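Local structure of glutamate receptor 1 (4IO2) at residues A[155-160]-A[166-171]. The protein binds glutamate through this extracellular ligand-binding domain and is probably a ligand-gated ion channel of the ionotropic glutamate receptor family. Numbering follows the deposited sequence.
Sequences NFYPLK and YDSLLA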
loop_
_atom_site.group_PDB
_atom_site.type_symbol
_atom_site.label_atom_id
_atom_site.label_comp_id
_atom_site.label_asym_id
_atom_site.label_seq_id
_atom_site.Cartn_x
_atom_site.Cartn_y
_atom_site.Cartn_z
ATOM N N ASN A 155 -12.282 15.418 22.733
ATOM C CA ASN A 155 -13.515 15.191 23.471
ATOM C C ASN A 155 -14.076 13.780 23.260
ATOM O O ASN A 155 -15.219 13.482 23.590
ATOM C CB ASN A 155 -14.567 16.240 23.127
ATOM C CG ASN A 155 -14.940 16.234 21.664
ATOM O OD1 ASN A 155 -14.576 15.329 20.915
ATOM N ND2 ASN A 155 -15.659 17.257 21.239
ATOM N N PHE A 156 -13.267 12.877 22.714
ATOM C CA PHE A 156 -13.602 11.450 22.739
ATOM C C PHE A 156 -13.434 10.909 24.154
ATOM O O PHE A 156 -12.838 11.558 24.957
ATOM C CB PHE A 156 -12.709 10.679 21.793
ATOM C CG PHE A 156 -11.239 10.901 22.009
ATOM C CD1 PHE A 156 -10.551 10.145 22.922
ATOM C CD2 PHE A 156 -10.563 11.797 21.246
ATOM C CE1 PHE A 156 -9.157 10.286 23.050
ATOM C CE2 PHE A 156 -9.184 11.971 21.396
ATOM C CZ PHE A 156 -8.500 11.259 22.312
ATOM N N TYR A 157 -13.944 9.695 24.433
ATOM C CA TYR A 157 -13.620 8.970 25.683
ATOM C C TYR A 157 -12.244 8.303 25.544
ATOM O O TYR A 157 -12.060 7.481 24.657
ATOM C CB TYR A 157 -14.678 7.868 25.943
ATOM C CG TYR A 157 -14.522 7.191 27.279
ATOM C CD1 TYR A 157 -13.755 6.055 27.415
ATOM C CD2 TYR A 157 -15.215 7.640 28.392
ATOM C CE1 TYR A 157 -13.604 5.431 28.623
ATOM C CE2 TYR A 157 -15.064 7.016 29.623
ATOM C CZ TYR A 157 -14.289 5.905 29.721
ATOM O OH TYR A 157 -14.174 5.279 30.937
ATOM N N PRO A 158 -11.294 8.652 26.439
ATOM C CA PRO A 158 -9.895 8.180 26.213
ATOM C C PRO A 158 -9.686 6.729 26.662
ATOM O O PRO A 158 -10.175 6.331 27.722
ATOM C CB PRO A 158 -9.075 9.141 27.059
ATOM C CG PRO A 158 -10.080 9.523 28.229
ATOM C CD PRO A 158 -11.429 9.615 27.561
ATOM N N LEU A 159 -8.976 5.937 25.868
ATOM C CA LEU A 159 -8.687 4.529 26.206
ATOM C C LEU A 159 -7.172 4.306 26.210
ATOM O O LEU A 159 -6.468 4.787 25.313
ATOM C CB LEU A 159 -9.338 3.589 25.214
ATOM C CG LEU A 159 -10.867 3.739 25.052
ATOM C CD1 LEU A 159 -11.317 3.101 23.707
ATOM C CD2 LEU A 159 -11.576 3.177 26.278
ATOM N N LYS A 160 -6.703 3.559 27.204
ATOM C CA LYS A 160 -5.277 3.309 27.369
ATOM C C LYS A 160 -4.782 2.019 26.704
ATOM O O LYS A 160 -3.581 1.776 26.611
ATOM C CB LYS A 160 -4.930 3.239 28.851
ATOM C CG LYS A 160 -5.211 4.524 29.598
ATOM C CD LYS A 160 -4.824 4.432 31.073
ATOM C CE LYS A 160 -4.992 5.786 31.773
ATOM N NZ LYS A 160 -4.499 5.785 33.166
ATOM N N TYR A 166 -12.271 -3.007 24.872
ATOM C CA TYR A 166 -13.231 -4.121 24.920
ATOM C C TYR A 166 -14.116 -4.003 26.159
ATOM O O TYR A 166 -15.352 -4.099 26.083
ATOM C CB TYR A 166 -12.514 -5.487 24.922
ATOM C CG TYR A 166 -11.505 -5.705 23.815
ATOM C CD1 TYR A 166 -11.770 -5.323 22.501
ATOM C CD2 TYR A 166 -10.267 -6.254 24.088
ATOM C CE1 TYR A 166 -10.853 -5.541 21.501
ATOM C CE2 TYR A 166 -9.336 -6.474 23.085
ATOM C CZ TYR A 166 -9.622 -6.099 21.801
ATOM O OH TYR A 166 -8.683 -6.290 20.814
ATOM N N ASP A 167 -13.488 -3.771 27.302
ATOM C CA ASP A 167 -14.233 -3.711 28.568
ATOM C C ASP A 167 -15.231 -2.546 28.598
ATOM O O ASP A 167 -16.341 -2.677 29.132
ATOM C CB ASP A 167 -13.267 -3.591 29.732
ATOM C CG ASP A 167 -12.424 -4.844 29.927
ATOM O OD1 ASP A 167 -12.719 -5.867 29.302
ATOM O OD2 ASP A 167 -11.453 -4.807 30.704
ATOM N N SER A 168 -14.876 -1.415 28.015
ATOM C CA SER A 168 -15.756 -0.258 28.048
ATOM C C SER A 168 -16.976 -0.451 27.139
ATOM O O SER A 168 -18.060 0.007 27.448
ATOM C CB SER A 168 -14.993 0.999 27.641
ATOM O OG SER A 168 -13.981 1.275 28.578
ATOM N N LEU A 169 -16.774 -1.110 26.002
ATOM C CA LEU A 169 -17.894 -1.490 25.173
ATOM C C LEU A 169 -18.788 -2.478 25.911
ATOM O O LEU A 169 -19.996 -2.275 25.983
ATOM C CB LEU A 169 -17.377 -2.126 23.890
ATOM C CG LEU A 169 -16.904 -1.102 22.856
ATOM C CD1 LEU A 169 -16.106 -1.825 21.770
ATOM C CD2 LEU A 169 -18.080 -0.321 22.280
ATOM N N LEU A 170 -18.210 -3.517 26.476
ATOM C CA LEU A 170 -19.048 -4.547 27.102
ATOM C C LEU A 170 -19.758 -4.004 28.332
ATOM O O LEU A 170 -20.796 -4.548 28.711
ATOM C CB LEU A 170 -18.195 -5.746 27.465
ATOM C CG LEU A 170 -17.685 -6.531 26.266
ATOM C CD1 LEU A 170 -16.698 -7.559 26.752
ATOM C CD2 LEU A 170 -18.799 -7.231 25.474
ATOM N N ALA A 171 -19.259 -2.937 28.945
ATOM C CA ALA A 171 -19.858 -2.379 30.156
ATOM C C ALA A 171 -20.823 -1.251 29.858
ATOM O O ALA A 171 -21.454 -0.733 30.783
ATOM C CB ALA A 171 -18.783 -1.909 31.115
HETATM O O HOH W 1 -13.233 2.732 30.917
#
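Ser-168, on helix 162-170, meets Leu-159 and Tyr-157 of strand 157-159, and its small side chain makes every direct touch from segment 166-171. The van der Waals part is slight. Leu-159 sends its CD2 branch to within 3.8 Å of Ser-168 OG, while the same oxygen lies oblique to the Tyr-157 ring, 4.2 Å from CE1. Leu-159 CD2 also lies at the edge of the Tyr-157 ring, in its plane, so leucine and tyrosine, two positions apart on one side of the strand, meet the serine together. With CG of Tyr-157 anti to its own nitrogen (chi1 -173°), the ring passes beside Ser-168 and leaves the two hydroxyls too far apart for a direct bond, with one water between them.

The polar part runs through that water. It donates to Ser-168 OG at 2.9 Å and pairs with Tyr-157 OH at 2.7 Å, bridging the two hydroxyls. Ser-168 OG also hydrogen-bonds Glu-164 O one turn earlier, as buried helical serines often do; its chi1 of -64° turns the hydroxyl back along the helix for this bond. Serine suits the place, being short enough to sit beside leucine yet able to serve both the carbonyl and the water. Tyrosine combines a flat apolar ring with a hydroxyl that reaches the water, and leucine, itself buried, supplies an apolar branch to the contact and also touches Arg-136 of the glutamate site and Ser-177.

Strand 157-159 pairs in parallel with strand 134-136, with backbone hydrogen bonds between Tyr-157 and Leu-159 and the residues Ile-133, Ile-135 and Ile-137. Strand followed by packed helix is characteristic of the alpha/beta lobes of the periplasmic-binding-protein fold, here in the ligand-binding domain of a glutamate receptor.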